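Local atomic coordinates of protein yahD a copper inducible hydrolase (Lactococcus lactis subsp. lactis, PDB entry 3OG9), a protein that is probably a hydrolase of the alpha/beta hydrolase fold, induced by copper, and binds D-malate in its pocket. Residues L19-S24 / I45-G50; E29-E34 / I107-G112; K103-G108 / K129-H134. One frame throughout, in Å; residues are numbered along the deposited sequence. Where two conformers were deposited one is given.

Interaction 1 (L19-S24 / I45-G50); sequences LLLLHS and ILSIRG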
ATOM      1  N   LEU A  19      -0.342  -2.546 -11.783  1.00  8.06           N
ATOM      2  CA  LEU A  19       0.151  -2.511 -10.403  1.00  7.30           C
ATOM      3  C   LEU A  19       0.422  -1.075 -10.029  1.00  7.13           C
ATOM      4  O   LEU A  19       1.055  -0.353 -10.804  1.00  8.96           O
ATOM      5  CB  LEU A  19       1.461  -3.316 -10.294  1.00  6.76           C
ATOM      6  CG  LEU A  19       1.461  -4.685 -10.975  1.00  7.09           C
ATOM      7  CD1 LEU A  19       2.847  -5.262 -10.873  1.00  7.00           C
ATOM      8  CD2 LEU A  19       0.387  -5.640 -10.381  1.00  7.09           C
ATOM      9  N   LEU A  20      -0.054  -0.640  -8.856  1.00  5.70           N
ATOM     10  CA  LEU A  20       0.348   0.684  -8.312  1.00  5.31           C
ATOM     11  C   LEU A  20       1.353   0.448  -7.181  1.00  4.13           C
ATOM     12  O   LEU A  20       1.014  -0.185  -6.193  1.00  4.87           O
ATOM     13  CB  LEU A  20      -0.868   1.443  -7.732  1.00  4.80           C
ATOM     14  CG  LEU A  20      -0.537   2.798  -7.067  1.00  5.54           C
ATOM     15  CD1 LEU A  20      -0.087   3.795  -8.140  1.00  5.73           C
ATOM     16  CD2 LEU A  20      -1.709   3.398  -6.216  1.00  8.36           C
ATOM     17  N   LEU A  21       2.581   0.944  -7.315  1.00  4.12           N
ATOM     18  CA  LEU A  21       3.597   0.702  -6.295  1.00  3.67           C
ATOM     19  C   LEU A  21       3.771   1.911  -5.403  1.00  4.99           C
ATOM     20  O   LEU A  21       3.853   3.044  -5.893  1.00  3.68           O
ATOM     21  CB  LEU A  21       4.966   0.369  -6.946  1.00  3.89           C
ATOM     22  CG  LEU A  21       4.958  -0.641  -8.075  1.00  4.31           C
ATOM     23  CD1 LEU A  21       6.405  -0.929  -8.470  1.00  3.78           C
ATOM     24  CD2 LEU A  21       4.146  -1.949  -7.743  1.00  2.78           C
ATOM     25  N   LEU A  22       3.858   1.651  -4.101  0.50  4.96           N
ATOM     26  CA  LEU A  22       4.008   2.704  -3.120  0.50  4.49           C
ATOM     27  C   LEU A  22       5.148   2.321  -2.205  0.50  4.65           C
ATOM     28  O   LEU A  22       5.145   1.244  -1.617  0.50  4.22           O
ATOM     29  CB  LEU A  22       2.693   2.920  -2.364  0.50  4.65           C
ATOM     30  CG  LEU A  22       1.494   3.265  -3.261  0.50  3.19           C
ATOM     31  CD1 LEU A  22       0.210   3.159  -2.498  0.50  4.23           C
ATOM     32  CD2 LEU A  22       1.666   4.687  -3.841  0.50  2.00           C
ATOM     33  N   HIS A  23       6.132   3.210  -2.130  1.00  5.26           N
ATOM     34  CA  HIS A  23       7.412   2.969  -1.411  1.00  5.51           C
ATOM     35  C   HIS A  23       7.350   3.171   0.109  1.00  5.97           C
ATOM     36  O   HIS A  23       6.381   3.738   0.627  1.00  4.99           O
ATOM     37  CB  HIS A  23       8.525   3.869  -2.019  1.00  5.47           C
ATOM     38  CG  HIS A  23       8.262   5.346  -1.888  1.00  6.18           C
ATOM     39  ND1 HIS A  23       8.395   6.026  -0.693  1.00  4.64           N
ATOM     40  CD2 HIS A  23       7.853   6.266  -2.793  1.00  6.77           C
ATOM     41  CE1 HIS A  23       8.089   7.299  -0.872  1.00  2.94           C
ATOM     42  NE2 HIS A  23       7.768   7.472  -2.139  1.00  5.97           N
ATOM     43  N   SER A  24       8.377   2.691   0.822  1.00  6.73           N
ATOM     44  CA  SER A  24       8.477   2.907   2.262  1.00  7.09           C
ATOM     45  C   SER A  24       9.071   4.277   2.538  1.00  7.72           C
ATOM     46  O   SER A  24       9.479   4.979   1.628  1.00  6.72           O
ATOM     47  CB  SER A  24       9.409   1.849   2.895  1.00  7.79           C
ATOM     48  OG  SER A  24      10.707   1.994   2.317  1.00  8.49           O
ATOM     49  N   ILE A  45       3.184  -1.368 -14.807  1.00  7.08           N
ATOM     50  CA  ILE A  45       3.563  -0.863 -13.486  1.00  7.20           C
ATOM     51  C   ILE A  45       3.428   0.640 -13.475  1.00  8.18           C
ATOM     52  O   ILE A  45       3.926   1.295 -14.381  1.00  8.70           O
ATOM     53  CB  ILE A  45       5.014  -1.250 -13.117  1.00  6.47           C
ATOM     54  CG1 ILE A  45       5.073  -2.726 -12.702  1.00  6.83           C
ATOM     55  CG2 ILE A  45       5.579  -0.316 -11.964  1.00  6.67           C
ATOM     56  CD1 ILE A  45       6.494  -3.292 -12.664  1.00  7.43           C
ATOM     57  N   LEU A  46       2.702   1.159 -12.478  1.00  8.02           N
ATOM     58  CA  LEU A  46       2.670   2.573 -12.187  1.00  7.84           C
ATOM     59  C   LEU A  46       3.212   2.784 -10.769  1.00  7.48           C
ATOM     60  O   LEU A  46       2.692   2.215  -9.823  1.00  7.21           O
ATOM     61  CB  LEU A  46       1.230   3.097 -12.253  1.00  7.85           C
ATOM     62  CG  LEU A  46       1.131   4.636 -12.138  1.00 10.29           C
ATOM     63  CD1 LEU A  46       1.891   5.338 -13.267  1.00 10.79           C
ATOM     64  CD2 LEU A  46      -0.341   5.018 -12.149  1.00 10.30           C
ATOM     65  N   SER A  47       4.254   3.595 -10.631  1.00  6.34           N
ATOM     66  CA  SER A  47       4.890   3.790  -9.310  1.00  6.07           C
ATOM     67  C   SER A  47       5.031   5.270  -9.055  1.00  5.94           C
ATOM     68  O   SER A  47       5.709   5.945  -9.808  1.00  5.18           O
ATOM     69  CB  SER A  47       6.274   3.121  -9.304  1.00  6.29           C
ATOM     70  OG  SER A  47       6.867   3.186  -8.010  1.00  9.27           O
ATOM     71  N   ILE A  48       4.391   5.782  -7.998  1.00  5.87           N
ATOM     72  CA  ILE A  48       4.327   7.224  -7.744  1.00  7.30           C
ATOM     73  C   ILE A  48       5.037   7.587  -6.414  1.00  7.41           C
ATOM     74  O   ILE A  48       4.727   6.985  -5.370  1.00  7.72           O
ATOM     75  CB  ILE A  48       2.834   7.711  -7.674  1.00  7.35           C
ATOM     76  CG1 ILE A  48       2.097   7.476  -9.008  1.00  8.62           C
ATOM     77  CG2 ILE A  48       2.743   9.210  -7.256  1.00  7.22           C
ATOM     78  CD1 ILE A  48       0.568   7.564  -8.874  1.00  6.03           C
ATOM     79  N   ARG A  49       5.964   8.554  -6.463  1.00  7.27           N
ATOM     80  CA  ARG A  49       6.696   9.000  -5.274  1.00  6.94           C
ATOM     81  C   ARG A  49       5.803   9.843  -4.362  1.00  7.15           C
ATOM     82  O   ARG A  49       5.016  10.642  -4.836  1.00  6.96           O
ATOM     83  CB  ARG A  49       7.936   9.832  -5.663  1.00  7.32           C
ATOM     84  CG  ARG A  49       8.948  10.048  -4.495  1.00  6.79           C
ATOM     85  CD  ARG A  49       9.887  11.199  -4.793  1.00  9.16           C
ATOM     86  NE  ARG A  49      10.755  10.889  -5.925  1.00 14.12           N
ATOM     87  CZ  ARG A  49      11.733  11.671  -6.372  1.00 18.61           C
ATOM     88  NH1 ARG A  49      11.997  12.834  -5.781  1.00 18.28           N
ATOM     89  NH2 ARG A  49      12.461  11.283  -7.411  1.00 17.74           N
ATOM     90  N   GLY A  50       5.953   9.675  -3.058  1.00  6.75           N
ATOM     91  CA  GLY A  50       5.278  10.525  -2.086  1.00  7.76           C
ATOM     92  C   GLY A  50       5.781  11.960  -2.231  1.00  8.48           C
ATOM     93  O   GLY A  50       6.914  12.202  -2.660  1.00  9.21           O
TER
HETATM   94  O   HOH W   1       6.563   4.070  -5.425  1.00  8.33           O
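His23 meets Gly50 at the edge of its ring: Gly50 N-H points almost straight at NE2 (3.0 Å, 178° at the hydrogen), although the donor lies 21° out of the ring plane. The first torsion (chi1 62°) turns CG, and the ring with it, toward 45-50. The other ring nitrogen, ND1, donates to Ser24 O (2.8 Å), so both nitrogens are engaged and the ring's rotation is fixed; Tyr60 also stacks on it. An alanine in place of His23 would probably leave Gly50 N-H without its acceptor and open a gap beside Arg49. Leu46 N-H donates to Leu19 O, and Leu46 O accepts from Leu21 N, both at 2.8 Å. On one face the Leu21 side chain crosses that of Ile45 obliquely, CD1 touching CG2 (3.6 Å); on the other, Leu20 CD1 meets Ile48 CD1 (3.9 Å). These branched apolar chains suit a sheet covered by helix 33-39 over Leu21 and Ile45 and by helix 76-97 over Leu20 and Ile48. Small, polar Ser47 shares a water with Leu21 O, while its OG bonds to Glu29 O. Strands 19-22 and 45-48, joined through helix 33-39, form a parallel beta-alpha-beta unit of the alpha/beta hydrolase fold.

Interaction 2 (E29-E34 / I107-G112); sequences EHQLVE and IGYSNG. With MLT (D-malate), chain C.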
ATOM      1  N   GLU A  29      10.252   6.188  -6.223  1.00  7.52           N
ATOM      2  CA  GLU A  29       9.441   5.534  -7.256  1.00  8.08           C
ATOM      3  C   GLU A  29      10.084   4.273  -7.879  1.00  8.31           C
ATOM      4  O   GLU A  29       9.378   3.471  -8.493  1.00  7.62           O
ATOM      5  CB  GLU A  29       8.974   6.547  -8.329  1.00  8.97           C
ATOM      6  CG  GLU A  29      10.059   7.133  -9.181  1.00  9.36           C
ATOM      7  CD  GLU A  29      10.776   8.299  -8.534  1.00 13.21           C
ATOM      8  OE1 GLU A  29      10.724   8.472  -7.282  1.00 13.01           O
ATOM      9  OE2 GLU A  29      11.440   9.044  -9.290  1.00 13.34           O
ATOM     10  N   HIS A  30      11.405   4.114  -7.728  1.00  7.79           N
ATOM     11  CA  HIS A  30      12.099   2.927  -8.239  1.00  8.35           C
ATOM     12  C   HIS A  30      12.238   1.771  -7.247  1.00  8.39           C
ATOM     13  O   HIS A  30      12.576   0.660  -7.641  1.00  9.66           O
ATOM     14  CB  HIS A  30      13.491   3.309  -8.783  1.00  8.84           C
ATOM     15  CG  HIS A  30      13.427   4.186  -9.987  1.00 11.19           C
ATOM     16  ND1 HIS A  30      13.546   5.555  -9.914  1.00 14.30           N
ATOM     17  CD2 HIS A  30      13.235   3.889 -11.291  1.00 12.07           C
ATOM     18  CE1 HIS A  30      13.454   6.067 -11.126  1.00 14.87           C
ATOM     19  NE2 HIS A  30      13.265   5.076 -11.979  1.00 16.53           N
ATOM     20  N   GLN A  31      11.991   2.037  -5.970  1.00  7.43           N
ATOM     21  CA  GLN A  31      12.265   1.074  -4.911  1.00  6.80           C
ATOM     22  C   GLN A  31      11.651  -0.313  -5.194  1.00  6.98           C
ATOM     23  O   GLN A  31      12.306  -1.325  -5.028  1.00  7.05           O
ATOM     24  CB  GLN A  31      11.710   1.602  -3.574  1.00  6.57           C
ATOM     25  CG  GLN A  31      11.970   0.623  -2.403  1.00  5.57           C
ATOM     26  CD  GLN A  31      11.430   1.102  -1.093  1.00  7.99           C
ATOM     27  OE1 GLN A  31      10.216   1.286  -0.938  1.00  7.68           O
ATOM     28  NE2 GLN A  31      12.333   1.284  -0.105  1.00  6.56           N
ATOM     29  N   LEU A  32      10.378  -0.340  -5.593  1.00  6.92           N
ATOM     30  CA  LEU A  32       9.620  -1.610  -5.606  1.00  6.21           C
ATOM     31  C   LEU A  32       9.525  -2.244  -6.973  1.00  6.39           C
ATOM     32  O   LEU A  32       8.911  -3.300  -7.127  1.00  6.20           O
ATOM     33  CB  LEU A  32       8.213  -1.406  -5.007  1.00  5.93           C
ATOM     34  CG  LEU A  32       8.229  -1.150  -3.481  1.00  5.95           C
ATOM     35  CD1 LEU A  32       6.837  -0.855  -2.932  1.00  8.00           C
ATOM     36  CD2 LEU A  32       8.871  -2.314  -2.727  1.00  6.49           C
ATOM     37  N   VAL A  33      10.134  -1.609  -7.972  1.00  6.53           N
ATOM     38  CA  VAL A  33       9.969  -2.035  -9.353  1.00  6.68           C
ATOM     39  C   VAL A  33      10.351  -3.487  -9.625  1.00  7.53           C
ATOM     40  O   VAL A  33       9.525  -4.230 -10.173  1.00  7.40           O
ATOM     41  CB  VAL A  33      10.633  -1.053 -10.361  1.00  6.37           C
ATOM     42  CG1 VAL A  33      10.643  -1.654 -11.785  1.00  8.12           C
ATOM     43  CG2 VAL A  33       9.915   0.271 -10.311  1.00  5.02           C
ATOM     44  N   GLU A  34      11.563  -3.906  -9.219  1.00  7.80           N
ATOM     45  CA  GLU A  34      11.984  -5.300  -9.400  1.00  7.48           C
ATOM     46  C   GLU A  34      11.184  -6.258  -8.560  1.00  7.84           C
ATOM     47  O   GLU A  34      10.904  -7.374  -9.001  1.00  9.41           O
ATOM     48  CB  GLU A  34      13.485  -5.469  -9.122  1.00  7.94           C
ATOM     49  CG  GLU A  34      14.336  -4.886 -10.248  1.00  9.54           C
ATOM     50  CD  GLU A  34      15.823  -5.135 -10.048  1.00 13.88           C
ATOM     51  OE1 GLU A  34      16.315  -4.962  -8.917  1.00 11.70           O
ATOM     52  OE2 GLU A  34      16.490  -5.505 -11.036  1.00 19.57           O
ATOM     53  N   ILE A 107       0.541  -2.497  -4.490  1.00  4.72           N
ATOM     54  CA  ILE A 107       1.648  -3.193  -3.821  1.00  4.76           C
ATOM     55  C   ILE A 107       2.431  -2.123  -3.081  1.00  4.49           C
ATOM     56  O   ILE A 107       3.002  -1.224  -3.699  1.00  4.61           O
ATOM     57  CB  ILE A 107       2.576  -3.935  -4.829  1.00  5.09           C
ATOM     58  CG1 ILE A 107       1.772  -4.952  -5.684  1.00  4.31           C
ATOM     59  CG2 ILE A 107       3.707  -4.664  -4.050  1.00  3.84           C
ATOM     60  CD1 ILE A 107       2.580  -5.615  -6.804  1.00  5.93           C
ATOM     61  N   GLY A 108       2.415  -2.183  -1.754  1.00  4.82           N
ATOM     62  CA  GLY A 108       3.070  -1.160  -0.952  1.00  5.23           C
ATOM     63  C   GLY A 108       3.938  -1.796   0.101  1.00  5.31           C
ATOM     64  O   GLY A 108       3.730  -2.962   0.508  1.00  5.41           O
ATOM     65  N   TYR A 109       4.904  -1.032   0.574  1.00  5.97           N
ATOM     66  CA  TYR A 109       5.757  -1.489   1.655  1.00  6.32           C
ATOM     67  C   TYR A 109       5.767  -0.384   2.721  1.00  6.18           C
ATOM     68  O   TYR A 109       6.048   0.766   2.398  1.00  5.77           O
ATOM     69  CB  TYR A 109       7.154  -1.744   1.105  1.00  5.99           C
ATOM     70  CG  TYR A 109       8.235  -2.013   2.142  1.00  9.25           C
ATOM     71  CD1 TYR A 109       7.947  -2.680   3.335  1.00  7.69           C
ATOM     72  CD2 TYR A 109       9.549  -1.596   1.910  1.00  8.91           C
ATOM     73  CE1 TYR A 109       8.949  -2.934   4.283  1.00  8.63           C
ATOM     74  CE2 TYR A 109      10.556  -1.843   2.842  1.00  9.99           C
ATOM     75  CZ  TYR A 109      10.245  -2.493   4.026  1.00 11.92           C
ATOM     76  OH  TYR A 109      11.248  -2.727   4.941  1.00 12.80           O
ATOM     77  N   SER A 110       5.433  -0.744   3.960  1.00  6.00           N
ATOM     78  CA  SER A 110       5.497   0.198   5.108  1.00  7.54           C
ATOM     79  C   SER A 110       4.684   1.483   4.861  1.00  6.41           C
ATOM     80  O   SER A 110       3.486   1.410   4.600  1.00  6.03           O
ATOM     81  CB  SER A 110       6.970   0.480   5.422  1.00  6.73           C
ATOM     82  OG  SER A 110       7.128   0.976   6.749  1.00 13.85           O
ATOM     83  N   ASN A 111       5.317   2.662   4.876  1.00  7.51           N
ATOM     84  CA  ASN A 111       4.570   3.913   4.568  1.00  7.20           C
ATOM     85  C   ASN A 111       3.603   3.813   3.361  1.00  6.33           C
ATOM     86  O   ASN A 111       2.405   4.131   3.480  1.00  4.79           O
ATOM     87  CB  ASN A 111       5.556   5.083   4.400  1.00  6.98           C
ATOM     88  CG  ASN A 111       4.880   6.447   4.391  1.00  8.78           C
ATOM     89  OD1 ASN A 111       5.206   7.294   3.566  1.00  9.12           O
ATOM     90  ND2 ASN A 111       3.988   6.692   5.353  1.00  8.97           N
ATOM     91  N   GLY A 112       4.102   3.363   2.202  1.00  6.03           N
ATOM     92  CA  GLY A 112       3.214   3.204   1.014  1.00  5.03           C
ATOM     93  C   GLY A 112       2.050   2.216   1.231  1.00  6.64           C
ATOM     94  O   GLY A 112       0.929   2.444   0.779  1.00  6.76           O
TER
HETATM   95  C1  MLT C 500       4.153   5.379   8.524  1.00 18.36           C
HETATM   96  O1  MLT C 500       4.527   6.580   8.600  1.00 16.02           O
HETATM   97  O2  MLT C 500       3.407   5.002   7.588  1.00 13.79           O
HETATM   98  C2  MLT C 500       4.583   4.382   9.577  1.00 21.36           C
HETATM   99  O3  MLT C 500       5.344   4.993  10.603  1.00 24.21           O
HETATM  100  C3  MLT C 500       5.345   3.206   8.965  1.00 22.27           C
HETATM  101  C4  MLT C 500       6.685   3.594   8.386  1.00 25.72           C
HETATM  102  O4  MLT C 500       7.617   2.769   8.502  1.00 28.98           O
HETATM  103  O5  MLT C 500       6.911   4.675   7.781  1.00 22.41           O
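Leu32 and Tyr109 meet because their first torsions direct the two side chains toward each other: Leu32 CG lies anti to its own carbonyl carbon (chi1 -70°), whereas Tyr109 CG lies anti to the backbone N (chi1 170°). Leu32 CD1 touches Tyr109 CB at 4.1 Å and rests against the backbone at Ile107 O, 3.9 Å away. A branched aliphatic chain suits this place, since one methyl can cover both the strand backbone and the root of the tyrosine. Gln31, extended beyond CG, crosses Tyr109 at about a right angle and brings OE1 to the ring edge at CD2 (4.1 Å), with amide and ring planes 47° apart. That oxygen also accepts a hydrogen bond from Ser24 N, and Tyr109 OH bonds to His191 O. Ser110 CB lies over one face of the Tyr109 ring, toward its rim. Beyond it, Ser110 OG comes 2.6 Å from malate O4, and Asn111 ND2 donates a nearly straight bond to malate O2 (2.9 Å). The Gly108, Ser110, Gly112 spacing and the strained Ser110 backbone, with its positive phi, are consistent with a nucleophile elbow. The loop before helix 33-39 thus packs on the end of strand 105-109, just where the chain turns into helix 111-121, with strand 19-22 alongside.

Interaction 3 (K103-G108 / K129-H134); sequences KMIAIG and KIIAFH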
ATOM      1  N   LYS A 103      -9.119  -2.374 -11.925  1.00 12.96           N
ATOM      2  CA  LYS A 103      -8.349  -3.618 -12.044  1.00 13.97           C
ATOM      3  C   LYS A 103      -7.048  -3.547 -11.240  1.00 12.46           C
ATOM      4  O   LYS A 103      -6.329  -4.537 -11.115  1.00 11.32           O
ATOM      5  CB  LYS A 103      -7.979  -3.901 -13.500  1.00 14.30           C
ATOM      6  CG  LYS A 103      -9.160  -4.147 -14.440  1.00 18.33           C
ATOM      7  CD  LYS A 103      -8.680  -4.532 -15.876  1.00 18.09           C
ATOM      8  CE  LYS A 103      -7.981  -5.906 -15.927  1.00 24.77           C
ATOM      9  NZ  LYS A 103      -7.310  -6.218 -17.260  1.00 25.10           N
ATOM     10  N   MET A 104      -6.750  -2.360 -10.719  1.00 10.91           N
ATOM     11  CA  MET A 104      -5.477  -2.077 -10.085  1.00 10.71           C
ATOM     12  C   MET A 104      -5.174  -2.923  -8.837  1.00  8.28           C
ATOM     13  O   MET A 104      -6.031  -3.153  -7.963  1.00  7.68           O
ATOM     14  CB  MET A 104      -5.408  -0.578  -9.777  1.00 10.41           C
ATOM     15  CG  MET A 104      -4.033  -0.011  -9.715  1.00 13.18           C
ATOM     16  SD  MET A 104      -4.136   1.812  -9.937  1.00 16.02           S
ATOM     17  CE  MET A 104      -3.814   2.078 -11.677  1.00 13.99           C
ATOM     18  N   ILE A 105      -3.927  -3.386  -8.780  1.00  7.31           N
ATOM     19  CA  ILE A 105      -3.410  -4.140  -7.644  1.00  7.00           C
ATOM     20  C   ILE A 105      -2.385  -3.221  -6.990  1.00  6.33           C
ATOM     21  O   ILE A 105      -1.377  -2.902  -7.598  1.00  5.80           O
ATOM     22  CB  ILE A 105      -2.737  -5.423  -8.075  1.00  6.54           C
ATOM     23  CG1 ILE A 105      -3.728  -6.361  -8.787  1.00  7.55           C
ATOM     24  CG2 ILE A 105      -2.106  -6.172  -6.855  1.00  7.97           C
ATOM     25  CD1 ILE A 105      -2.959  -7.456  -9.583  1.00  9.55           C
ATOM     26  N   ALA A 106      -2.673  -2.770  -5.775  1.00  6.46           N
ATOM     27  CA  ALA A 106      -1.716  -1.951  -5.026  1.00  5.63           C
ATOM     28  C   ALA A 106      -0.740  -2.849  -4.344  1.00  5.86           C
ATOM     29  O   ALA A 106      -1.138  -3.850  -3.717  1.00  5.79           O
ATOM     30  CB  ALA A 106      -2.416  -1.057  -3.974  1.00  6.58           C
ATOM     31  N   ILE A 107       0.541  -2.497  -4.490  1.00  4.72           N
ATOM     32  CA  ILE A 107       1.648  -3.193  -3.821  1.00  4.76           C
ATOM     33  C   ILE A 107       2.431  -2.123  -3.081  1.00  4.49           C
ATOM     34  O   ILE A 107       3.002  -1.224  -3.699  1.00  4.61           O
ATOM     35  CB  ILE A 107       2.576  -3.935  -4.829  1.00  5.09           C
ATOM     36  CG1 ILE A 107       1.772  -4.952  -5.684  1.00  4.31           C
ATOM     37  CG2 ILE A 107       3.707  -4.664  -4.050  1.00  3.84           C
ATOM     38  CD1 ILE A 107       2.580  -5.615  -6.804  1.00  5.93           C
ATOM     39  N   GLY A 108       2.415  -2.183  -1.754  1.00  4.82           N
ATOM     40  CA  GLY A 108       3.070  -1.160  -0.952  1.00  5.23           C
ATOM     41  C   GLY A 108       3.938  -1.796   0.101  1.00  5.31           C
ATOM     42  O   GLY A 108       3.730  -2.962   0.508  1.00  5.41           O
ATOM     43  N   LYS A 129      -7.274  -5.437  -5.715  1.00  6.98           N
ATOM     44  CA  LYS A 129      -6.560  -6.180  -4.655  1.00  7.46           C
ATOM     45  C   LYS A 129      -5.495  -5.293  -4.037  1.00  7.45           C
ATOM     46  O   LYS A 129      -5.085  -4.302  -4.653  1.00  7.11           O
ATOM     47  CB  LYS A 129      -5.808  -7.369  -5.233  1.00  7.87           C
ATOM     48  CG  LYS A 129      -6.661  -8.409  -5.834  1.00 10.61           C
ATOM     49  CD  LYS A 129      -5.846  -9.545  -6.334  1.00 13.46           C
ATOM     50  CE  LYS A 129      -6.778 -10.609  -6.807  1.00 15.70           C
ATOM     51  NZ  LYS A 129      -7.598 -10.180  -7.985  1.00 19.20           N
ATOM     52  N   ILE A 130      -5.049  -5.660  -2.826  1.00  7.23           N
ATOM     53  CA  ILE A 130      -3.920  -4.986  -2.171  1.00  6.76           C
ATOM     54  C   ILE A 130      -2.944  -6.020  -1.628  1.00  6.64           C
ATOM     55  O   ILE A 130      -3.342  -7.018  -1.043  1.00  6.52           O
ATOM     56  CB  ILE A 130      -4.412  -4.095  -0.994  1.00  7.22           C
ATOM     57  CG1 ILE A 130      -5.253  -2.931  -1.527  1.00  7.94           C
ATOM     58  CG2 ILE A 130      -3.206  -3.521  -0.166  1.00  7.51           C
ATOM     59  CD1 ILE A 130      -5.569  -1.878  -0.472  1.00  9.33           C
ATOM     60  N   ILE A 131      -1.660  -5.777  -1.851  1.00  6.52           N
ATOM     61  CA  ILE A 131      -0.589  -6.527  -1.233  1.00  5.59           C
ATOM     62  C   ILE A 131       0.129  -5.496  -0.378  1.00  6.03           C
ATOM     63  O   ILE A 131       0.747  -4.553  -0.913  1.00  5.40           O
ATOM     64  CB  ILE A 131       0.354  -7.119  -2.318  1.00  6.61           C
ATOM     65  CG1 ILE A 131      -0.420  -8.181  -3.114  1.00  7.99           C
ATOM     66  CG2 ILE A 131       1.641  -7.761  -1.683  1.00  6.70           C
ATOM     67  CD1 ILE A 131       0.274  -8.765  -4.324  1.00  5.70           C
ATOM     68  N   ALA A 132       0.028  -5.652   0.948  1.00  5.33           N
ATOM     69  CA  ALA A 132       0.617  -4.665   1.888  1.00  5.11           C
ATOM     70  C   ALA A 132       1.705  -5.333   2.705  1.00  4.92           C
ATOM     71  O   ALA A 132       1.396  -6.162   3.547  1.00  7.08           O
ATOM     72  CB  ALA A 132      -0.448  -4.132   2.841  1.00  3.53           C
ATOM     73  N   PHE A 133       2.965  -4.990   2.461  1.00  5.25           N
ATOM     74  CA  PHE A 133       4.064  -5.518   3.279  1.00  5.36           C
ATOM     75  C   PHE A 133       4.333  -4.640   4.475  1.00  5.64           C
ATOM     76  O   PHE A 133       4.641  -3.448   4.324  1.00  5.21           O
ATOM     77  CB  PHE A 133       5.339  -5.679   2.463  1.00  4.27           C
ATOM     78  CG  PHE A 133       5.194  -6.598   1.260  1.00  5.94           C
ATOM     79  CD1 PHE A 133       5.020  -7.973   1.422  1.00  7.14           C
ATOM     80  CD2 PHE A 133       5.269  -6.087  -0.044  1.00  4.00           C
ATOM     81  CE1 PHE A 133       4.895  -8.831   0.286  1.00  6.32           C
ATOM     82  CE2 PHE A 133       5.146  -6.941  -1.178  1.00  4.24           C
ATOM     83  CZ  PHE A 133       4.963  -8.296  -1.011  1.00  5.18           C
ATOM     84  N   HIS A 134       4.197  -5.229   5.659  1.00  5.61           N
ATOM     85  CA  HIS A 134       4.432  -4.541   6.932  1.00  6.38           C
ATOM     86  C   HIS A 134       3.625  -3.255   7.099  1.00  6.37           C
ATOM     87  O   HIS A 134       4.151  -2.201   7.515  1.00  5.39           O
ATOM     88  CB  HIS A 134       5.944  -4.345   7.152  1.00  6.62           C
ATOM     89  CG  HIS A 134       6.666  -5.645   7.120  1.00  6.96           C
ATOM     90  ND1 HIS A 134       6.513  -6.583   8.114  1.00  9.51           N
ATOM     91  CD2 HIS A 134       7.426  -6.224   6.162  1.00  6.65           C
ATOM     92  CE1 HIS A 134       7.170  -7.681   7.781  1.00 11.05           C
ATOM     93  NE2 HIS A 134       7.739  -7.485   6.606  1.00  9.12           N
TER
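Ala106 O accepts the shortest hydrogen bond between the two strands, from Ile131 N at 2.7 Å with 173° at the hydrogen, and the CA-H of Ile130 approaches the same oxygen (3.4 Å). Ile131 O is gripped in the same way, by Gly108 N at 3.0 Å and by the CA-H of Ile107. Ala106 N bonds to Lys129 O, and Phe133 N to Gly108 O, which extends the parallel ladder to the end of the strand. On one face Ile107 and Phe133 lie side by side, pointing the same way, and Ile107 CG2 meets Phe133 CE2 at 3.9 Å. Phe133 CD2 lies 3.5 Å from Gly108 O. Beta-branched Ile105 and Ile131 continue this face, CG2 to CD1 at 4.3 Å, and helix 195-208 covers Ile131 and Phe133. The face of Ala106, Gly108 and Ala132 carries small residues apart from Ile130, whose CG1 reaches Ala106 CB (4.2 Å); helix 111-121 packs over Ile130 and Ala132. Across the strands the polar bonding is thus entirely between main-chain groups. Because these buried groups satisfy one another, apolar side chains can fill both faces without needing polar partners of their own.

Overall arrangement
All three contacts are largely buried and gather on one sheet, in which strand 105-109 lies between 19-22 and 129-133. Interactions 1 and 3 each pair neighbouring parallel strands, and bonds from Leu20 to Ile105 and Ile107 join them edge to edge. Interaction 3, nearest the chain's centre, relies on main-chain bonds and apolar side chains; interaction 1 adds a water and the histidine's polar bonds where its strands run out into loops. Interaction 2 is smaller and mostly van der Waals, packing a loop on the sheet, and its 107-112 side reaches the malate. It shares Ile107 and Gly108 with interaction 3 and is tied to interaction 1 by the salt bridge between Glu29 and Arg49.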